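Local coordinates for heme peroxidase (Bacteroides thetaiotaomicron, PDB 2GVK), which probably uses a heme cofactor to oxidise dyes and other organic substrates with hydrogen peroxide, as a member of the dye-decolorizing peroxidase family, at residues F92-I95 with Y100-V103; F189-I194 with R275-M280; I113-K116 with L120-E123. All blocks are in the same frame, centred on the assembly; numbering follows the deposited sequence.

Contact 1. Residues F92-I95 with Y100-V103; sequences FSEI and YTAV
Ile95 and Ala102 face each other as an antiparallel hydrogen-bonded pair, and the tight part of the contact is gathered around them. Ala102 N gives its hydrogen to Ile95 O at 2.8 Å, and Ile95 N returns the bond to Ala102 O at 3.1 Å. Both carbonyl oxygens also receive a CA-H: Thr101 CA approaches Ile95 O, and Glu94 CA approaches Ala102 O. On the buried face, Ile95 CB lies 4.2 Å from Ala102 CB. Phe92 closes this side. With CG anti to the backbone N (chi1 174°), its ring reaches across to the other segment, where Val103 O sits at the ring edge, in plane, 3.5 Å from CE2. Phe92 and Ile95 also rest on helix 270-281. The solvent side is looser: there the extended chain of the exposed Glu94 crosses the partly exposed Thr101 obliquely, Glu94 CG lying against Thr101 CG2 (3.4 Å), with carboxylate oxygen OE2 also beside that methyl. Beyond it, Tyr100 turns away and anchors its hydroxyl on Asp294. The pair of short strands with a tight connection is a two-stranded beta hairpin, its apolar face laid on a helix.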
loop_
_atom_site.group_PDB
_atom_site.type_symbol
_atom_site.label_atom_id
_atom_site.label_comp_id
_atom_site.label_asym_id
_atom_site.label_seq_id
_atom_site.Cartn_x
_atom_site.Cartn_y
_atom_site.Cartn_z
ATOM N N PHE A 92 -23.279 -25.132 -26.562
ATOM C CA PHE A 92 -23.136 -24.047 -27.514
ATOM C C PHE A 92 -23.079 -24.594 -28.925
ATOM O O PHE A 92 -22.374 -25.558 -29.196
ATOM C CB PHE A 92 -21.863 -23.247 -27.222
ATOM C CG PHE A 92 -21.552 -22.188 -28.251
ATOM C CD1 PHE A 92 -22.448 -21.154 -28.488
ATOM C CD2 PHE A 92 -20.335 -22.187 -28.928
ATOM C CE1 PHE A 92 -22.179 -20.183 -29.429
ATOM C CE2 PHE A 92 -20.045 -21.193 -29.856
ATOM C CZ PHE A 92 -20.966 -20.193 -30.106
ATOM N N SER A 93 -23.881 -24.011 -29.804
ATOM C CA SER A 93 -23.889 -24.385 -31.215
ATOM C C SER A 93 -22.946 -23.479 -31.987
ATOM O O SER A 93 -23.089 -22.275 -31.967
ATOM C CB SER A 93 -25.303 -24.276 -31.796
ATOM O OG SER A 93 -26.143 -25.315 -31.326
ATOM N N GLU A 94 -21.967 -24.066 -32.632
ATOM C CA GLU A 94 -20.994 -23.315 -33.403
ATOM C C GLU A 94 -21.673 -22.264 -34.316
ATOM O O GLU A 94 -22.703 -22.546 -34.954
ATOM C CB GLU A 94 -20.197 -24.278 -34.231
ATOM C CG GLU A 94 -19.212 -23.680 -35.127
ATOM C CD GLU A 94 -18.643 -24.708 -36.088
ATOM O OE1 GLU A 94 -19.381 -25.159 -36.979
ATOM O OE2 GLU A 94 -17.474 -25.080 -35.932
ATOM N N ILE A 95 -21.101 -21.059 -34.354
ATOM C CA ILE A 95 -21.584 -19.999 -35.236
ATOM C C ILE A 95 -20.596 -19.812 -36.364
ATOM O O ILE A 95 -19.471 -19.355 -36.158
ATOM C CB ILE A 95 -21.784 -18.676 -34.493
ATOM C CG1 ILE A 95 -22.870 -18.831 -33.413
ATOM C CG2 ILE A 95 -22.158 -17.555 -35.485
ATOM C CD1 ILE A 95 -22.947 -17.671 -32.426
ATOM N N TYR A 100 -15.457 -16.260 -40.626
ATOM C CA TYR A 100 -15.005 -16.630 -39.299
ATOM C C TYR A 100 -15.976 -17.557 -38.613
ATOM O O TYR A 100 -17.174 -17.516 -38.874
ATOM C CB TYR A 100 -14.811 -15.380 -38.467
ATOM C CG TYR A 100 -13.805 -14.450 -39.057
ATOM C CD1 TYR A 100 -12.527 -14.892 -39.344
ATOM C CD2 TYR A 100 -14.130 -13.146 -39.359
ATOM C CE1 TYR A 100 -11.595 -14.070 -39.913
ATOM C CE2 TYR A 100 -13.187 -12.290 -39.940
ATOM C CZ TYR A 100 -11.918 -12.760 -40.193
ATOM O OH TYR A 100 -10.977 -11.953 -40.787
ATOM N N THR A 101 -15.448 -18.381 -37.700
ATOM C CA THR A 101 -16.260 -19.325 -36.953
ATOM C C THR A 101 -16.019 -19.203 -35.468
ATOM O O THR A 101 -14.873 -19.204 -35.016
ATOM C CB THR A 101 -15.945 -20.793 -37.367
ATOM O OG1 THR A 101 -16.207 -20.970 -38.761
ATOM C CG2 THR A 101 -16.802 -21.775 -36.570
ATOM N N ALA A 102 -17.101 -19.070 -34.710
ATOM C CA ALA A 102 -17.038 -19.207 -33.266
ATOM C C ALA A 102 -17.235 -20.690 -32.966
ATOM O O ALA A 102 -18.373 -21.205 -32.990
ATOM C CB ALA A 102 -18.079 -18.391 -32.613
ATOM N N VAL A 103 -16.118 -21.382 -32.728
ATOM C CA VAL A 103 -16.120 -22.815 -32.505
ATOM C C VAL A 103 -16.755 -23.189 -31.156
ATOM O O VAL A 103 -16.819 -22.382 -30.240
ATOM C CB VAL A 103 -14.672 -23.401 -32.562
ATOM C CG1 VAL A 103 -14.058 -23.215 -33.974
ATOM C CG2 VAL A 103 -13.776 -22.772 -31.476
#

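Contact 2. Residues F189-I194 with R275-M280; sequences FVQKYI and RMLENM
Leu277 projects from helix 270-281 and sets its two methyl groups on two different side chains of strand 186-195. CD1 meets the Phe189 ring obliquely, closest to CE2 at 3.5 Å. CD2 slides past the amide of Gln191, 3.7 Å from OE1. The Leu277 torsion holds CG anti to the carbonyl carbon (chi1 -68°), and the branch at CG then splits the methyls between the two partners. Phe189 comes from the opposite direction, and its ring is further enclosed by Phe92, edge-to-face, and by Phe270. Tyr193, two residues beyond Gln191 on the same strand face, carries the other end of the contact. Its OH lies 3.4 Å from CE of selenomethionine Met280, whose chain bends at chi3 to reach it. The same hydroxyl donates a hydrogen bond of 2.8 Å to Gln191 OE1, from above the carbonyl plane rather than on a lone pair, so it gives the buried amide oxygen a partner without strongly fixing the amide's rotation. No hydrogen bond joins helix to strand, and the axes stay 12.4 Å apart at 31°, a gap bridged by large side chains. Helix 270-281 lies over the antiparallel sheet as in the ferredoxin-like domains of the dimeric alpha+beta barrel clan.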
loop_
_atom_site.group_PDB
_atom_site.type_symbol
_atom_site.label_atom_id
_atom_site.label_comp_id
_atom_site.label_asym_id
_atom_site.label_seq_id
_atom_site.Cartn_x
_atom_site.Cartn_y
_atom_site.Cartn_z
ATOM N N PHE A 189 -19.715 -17.745 -20.600
ATOM C CA PHE A 189 -19.189 -18.230 -21.841
ATOM C C PHE A 189 -17.721 -17.856 -21.934
ATOM O O PHE A 189 -17.349 -16.746 -21.612
ATOM C CB PHE A 189 -19.984 -17.633 -23.023
ATOM C CG PHE A 189 -19.659 -18.248 -24.342
ATOM C CD1 PHE A 189 -20.073 -19.516 -24.641
ATOM C CD2 PHE A 189 -18.952 -17.526 -25.310
ATOM C CE1 PHE A 189 -19.763 -20.082 -25.845
ATOM C CE2 PHE A 189 -18.662 -18.094 -26.532
ATOM C CZ PHE A 189 -19.063 -19.349 -26.798
ATOM N N VAL A 190 -16.881 -18.823 -22.302
ATOM C CA VAL A 190 -15.469 -18.578 -22.452
ATOM C C VAL A 190 -14.994 -18.867 -23.888
ATOM O O VAL A 190 -15.495 -19.787 -24.565
ATOM C CB VAL A 190 -14.621 -19.429 -21.450
ATOM C CG1 VAL A 190 -14.931 -19.029 -20.005
ATOM C CG2 VAL A 190 -14.841 -20.908 -21.684
ATOM N N GLN A 191 -14.054 -18.027 -24.360
ATOM C CA GLN A 191 -13.349 -18.249 -25.623
ATOM C C GLN A 191 -11.922 -17.844 -25.482
ATOM O O GLN A 191 -11.641 -16.722 -25.049
ATOM C CB GLN A 191 -13.931 -17.399 -26.752
ATOM C CG GLN A 191 -15.294 -17.672 -27.137
ATOM C CD GLN A 191 -15.781 -16.681 -28.176
ATOM O OE1 GLN A 191 -15.919 -15.488 -27.888
ATOM N NE2 GLN A 191 -16.035 -17.170 -29.404
ATOM N N LYS A 192 -11.017 -18.695 -25.944
ATOM C CA LYS A 192 -9.610 -18.301 -26.121
ATOM C C LYS A 192 -9.407 -17.756 -27.527
ATOM O O LYS A 192 -9.747 -18.431 -28.518
ATOM C CB LYS A 192 -8.673 -19.479 -25.925
ATOM C CG LYS A 192 -8.459 -19.848 -24.538
ATOM C CD LYS A 192 -7.648 -21.167 -24.431
ATOM C CE LYS A 192 -6.211 -20.968 -24.777
ATOM N NZ LYS A 192 -5.438 -22.275 -24.659
ATOM N N TYR A 193 -8.880 -16.535 -27.609
ATOM C CA TYR A 193 -8.520 -15.918 -28.872
ATOM C C TYR A 193 -7.006 -15.822 -29.007
ATOM O O TYR A 193 -6.323 -15.428 -28.065
ATOM C CB TYR A 193 -9.092 -14.517 -28.970
ATOM C CG TYR A 193 -10.569 -14.452 -29.239
ATOM C CD1 TYR A 193 -11.058 -14.446 -30.548
ATOM C CD2 TYR A 193 -11.482 -14.365 -28.195
ATOM C CE1 TYR A 193 -12.431 -14.328 -30.802
ATOM C CE2 TYR A 193 -12.851 -14.274 -28.438
ATOM C CZ TYR A 193 -13.318 -14.257 -29.750
ATOM O OH TYR A 193 -14.697 -14.175 -30.000
ATOM N N ILE A 194 -6.498 -16.207 -30.165
ATOM C CA ILE A 194 -5.073 -16.017 -30.500
ATOM C C ILE A 194 -4.958 -14.860 -31.475
ATOM O O ILE A 194 -5.667 -14.819 -32.479
ATOM C CB ILE A 194 -4.476 -17.284 -31.118
ATOM C CG1 ILE A 194 -4.658 -18.483 -30.153
ATOM C CG2 ILE A 194 -2.996 -17.083 -31.465
ATOM C CD1 ILE A 194 -3.995 -18.305 -28.806
ATOM N N ARG A 275 -26.328 -13.369 -29.132
ATOM C CA ARG A 275 -26.615 -12.316 -30.104
ATOM C C ARG A 275 -25.364 -11.496 -30.424
ATOM O O ARG A 275 -25.126 -11.128 -31.577
ATOM C CB ARG A 275 -27.736 -11.404 -29.605
ATOM C CG ARG A 275 -27.993 -10.188 -30.491
ATOM C CD ARG A 275 -29.466 -9.832 -30.656
ATOM N NE ARG A 275 -30.257 -10.958 -31.138
ATOM C CZ ARG A 275 -31.537 -10.874 -31.478
ATOM N NH1 ARG A 275 -32.175 -9.715 -31.385
ATOM N NH2 ARG A 275 -32.186 -11.948 -31.909
HETATM N N MSE A 276 -24.570 -11.219 -29.394
HETATM C CA MSE A 276 -23.280 -10.546 -29.542
HETATM C C MSE A 276 -22.380 -11.354 -30.486
HETATM O O MSE A 276 -21.787 -10.816 -31.415
HETATM C CB MSE A 276 -22.618 -10.395 -28.168
HETATM C CG MSE A 276 -21.283 -9.713 -28.182
HETATM SE SE MSE A 276 -20.333 -9.947 -26.494
HETATM C CE MSE A 276 -19.697 -11.803 -26.784
ATOM N N LEU A 277 -22.301 -12.662 -30.239
ATOM C CA LEU A 277 -21.502 -13.538 -31.072
ATOM C C LEU A 277 -22.006 -13.564 -32.517
ATOM O O LEU A 277 -21.205 -13.606 -33.451
ATOM C CB LEU A 277 -21.480 -14.954 -30.502
ATOM C CG LEU A 277 -20.738 -15.126 -29.184
ATOM C CD1 LEU A 277 -21.067 -16.476 -28.573
ATOM C CD2 LEU A 277 -19.249 -14.987 -29.372
ATOM N N GLU A 278 -23.323 -13.593 -32.699
ATOM C CA GLU A 278 -23.894 -13.511 -34.070
ATOM C C GLU A 278 -23.439 -12.209 -34.752
ATOM O O GLU A 278 -22.984 -12.224 -35.908
ATOM C CB GLU A 278 -25.399 -13.572 -34.033
ATOM C CG GLU A 278 -25.969 -14.943 -33.692
ATOM C CD GLU A 278 -27.502 -14.916 -33.525
ATOM O OE1 GLU A 278 -28.112 -13.826 -33.695
ATOM O OE2 GLU A 278 -28.093 -15.980 -33.201
ATOM N N ASN A 279 -23.557 -11.085 -34.040
ATOM C CA ASN A 279 -23.132 -9.799 -34.581
ATOM C C ASN A 279 -21.652 -9.816 -34.992
ATOM O O ASN A 279 -21.265 -9.175 -35.962
ATOM C CB ASN A 279 -23.356 -8.673 -33.564
ATOM C CG ASN A 279 -24.807 -8.233 -33.474
ATOM O OD1 ASN A 279 -25.704 -8.852 -34.050
ATOM N ND2 ASN A 279 -25.042 -7.166 -32.734
HETATM N N MSE A 280 -20.823 -10.498 -34.206
HETATM C CA MSE A 280 -19.387 -10.537 -34.466
HETATM C C MSE A 280 -19.037 -11.426 -35.633
HETATM O O MSE A 280 -18.294 -11.010 -36.551
HETATM C CB MSE A 280 -18.639 -11.040 -33.236
HETATM C CG MSE A 280 -18.652 -10.085 -32.079
HETATM SE SE MSE A 280 -17.932 -10.938 -30.492
HETATM C CE MSE A 280 -16.035 -11.229 -31.163
#

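Contact 3. Residues I113-K116 with L120-E123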
loop_
_atom_site.group_PDB
_atom_site.type_symbol
_atom_site.label_atom_id
_atom_site.label_comp_id
_atom_site.label_asym_id
_atom_site.label_seq_id
_atom_site.Cartn_x
_atom_site.Cartn_y
_atom_site.Cartn_z
ATOM N N ILE A 113 -10.436 -18.313 -11.332
ATOM C CA ILE A 113 -9.785 -17.987 -10.079
ATOM C C ILE A 113 -9.021 -16.674 -10.242
ATOM O O ILE A 113 -8.213 -16.543 -11.148
ATOM C CB ILE A 113 -8.770 -19.100 -9.658
ATOM C CG1 ILE A 113 -9.330 -20.489 -9.940
ATOM C CG2 ILE A 113 -8.407 -18.948 -8.196
ATOM C CD1 ILE A 113 -8.382 -21.642 -9.580
ATOM N N ARG A 114 -9.288 -15.725 -9.342
ATOM C CA ARG A 114 -8.741 -14.345 -9.392
ATOM C C ARG A 114 -8.185 -13.950 -8.017
ATOM O O ARG A 114 -8.825 -14.202 -7.019
ATOM C CB ARG A 114 -9.871 -13.348 -9.746
ATOM C CG ARG A 114 -10.424 -13.469 -11.124
ATOM C CD ARG A 114 -11.605 -12.523 -11.347
ATOM N NE ARG A 114 -12.870 -13.128 -10.902
ATOM C CZ ARG A 114 -14.083 -12.674 -11.245
ATOM N NH1 ARG A 114 -14.202 -11.626 -12.046
ATOM N NH2 ARG A 114 -15.176 -13.305 -10.811
ATOM N N ALA A 115 -7.059 -13.215 -7.992
ATOM C CA ALA A 115 -6.558 -12.631 -6.754
ATOM C C ALA A 115 -5.485 -11.605 -7.032
ATOM O O ALA A 115 -4.903 -11.569 -8.123
ATOM C CB ALA A 115 -6.016 -13.703 -5.836
ATOM N N LYS A 116 -5.140 -10.855 -6.005
ATOM C CA LYS A 116 -4.073 -9.846 -6.127
ATOM C C LYS A 116 -2.693 -10.474 -6.223
ATOM O O LYS A 116 -1.732 -9.811 -6.655
ATOM C CB LYS A 116 -4.136 -8.836 -4.961
ATOM C CG LYS A 116 -5.228 -7.800 -5.140
ATOM C CD LYS A 116 -5.124 -6.675 -4.123
ATOM N N LEU A 120 -1.979 -17.147 -4.421
ATOM C CA LEU A 120 -3.274 -17.492 -3.815
ATOM C C LEU A 120 -4.153 -18.249 -4.784
ATOM O O LEU A 120 -4.873 -19.160 -4.387
ATOM C CB LEU A 120 -3.975 -16.229 -3.311
ATOM C CG LEU A 120 -3.187 -15.396 -2.291
ATOM C CD1 LEU A 120 -4.072 -14.271 -1.775
ATOM C CD2 LEU A 120 -2.677 -16.223 -1.139
ATOM N N CYS A 121 -4.092 -17.885 -6.061
ATOM C CA CYS A 121 -4.823 -18.632 -7.085
ATOM C C CYS A 121 -4.278 -20.026 -7.152
ATOM O O CYS A 121 -5.037 -20.999 -7.215
ATOM C CB CYS A 121 -4.712 -17.961 -8.445
ATOM S SG CYS A 121 -5.408 -16.245 -8.493
ATOM N N PHE A 122 -2.955 -20.146 -7.133
ATOM C CA PHE A 122 -2.316 -21.462 -7.136
ATOM C C PHE A 122 -2.767 -22.286 -5.950
ATOM O O PHE A 122 -3.081 -23.444 -6.090
ATOM C CB PHE A 122 -0.772 -21.346 -7.120
ATOM C CG PHE A 122 -0.090 -22.597 -6.688
ATOM C CD1 PHE A 122 0.039 -23.660 -7.556
ATOM C CD2 PHE A 122 0.345 -22.758 -5.370
ATOM C CE1 PHE A 122 0.605 -24.838 -7.139
ATOM C CE2 PHE A 122 0.945 -23.936 -4.956
ATOM C CZ PHE A 122 1.046 -24.986 -5.836
ATOM N N GLU A 123 -2.803 -21.682 -4.781
ATOM C CA GLU A 123 -3.177 -22.403 -3.571
ATOM C C GLU A 123 -4.562 -23.058 -3.740
ATOM O O GLU A 123 -4.738 -24.267 -3.515
ATOM C CB GLU A 123 -3.174 -21.436 -2.369
ATOM C CG GLU A 123 -3.723 -22.017 -1.074
ATOM C CD GLU A 123 -2.731 -22.848 -0.354
ATOM O OE1 GLU A 123 -1.773 -23.336 -1.007
ATOM O OE2 GLU A 123 -2.856 -22.966 0.892
#
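Cys121 SG packs against the backbone of strand 109-115, 3.5 Å from Ala115 N, and the carbonyl carbon of Arg114 and the methyl of Ala115 crowd the same sulfur. None of these approaches is a hydrogen bond; the thiol is packed against the peptide between Arg114 and Ala115. Its torsion sets SG anti to the carbonyl carbon of Cys121, beside the backbone N (chi1 -61°), which aims the sulfur from helix 118-131 at the strand. Ala115 CB lies 3.7 Å from SG, and the helix sits close to the strand at this point. The same methyl also touches the helix one residue earlier, at Leu120 CB, 4.1 Å away. Ile113, two residues up the strand, supports the other flank of Cys121. Its branch methyl CG2 rests against both CA and CB of the cysteine, the approach to CB being 3.8 Å, while CD1 reaches along toward Cys121 O. Between these two inward residues, Arg114 points to the opposite face of the sheet.

The far side of the helix is taken up by another subunit. Phe122 turns away from the strand to meet Phe145 and Tyr147 of a second subunit, and the buried Glu123 carboxylate is held by a salt bridge to Arg59 of its own chain and a hydrogen bond to Tyr147 of that second subunit. The segment 120-123 is thus clamped between its own sheet and a neighbouring chain. Strand 109-115 passes through a very short turn into helix 118-131, which folds back over the sheet before strand 136-145: this is the start of the second beta-alpha-beta crossover of a ferredoxin-like fold.

Along the chain the order is contact 1, contact 3, contact 2. Contacts 1 and 2 adjoin, their centres 8 Å apart: Phe92 packs on Phe189, and Ile95 and Phe92 touch Leu277, so the small hairpin of the N-terminal half covers a helix and a strand of the C-terminal half. Contact 3 lies on the other side of the chain's centre, its centre about 31 Å from that of contact 1 and 26 Å from that of contact 2. Contacts 2 and 3 nevertheless reach the same eight-stranded antiparallel sheet, each through a helix packed on it. In that sheet, strand 66-72 lies beside strand 296-306, where the two ferredoxin-like halves meet; contact 3 falls in the first half and contact 2 in the second.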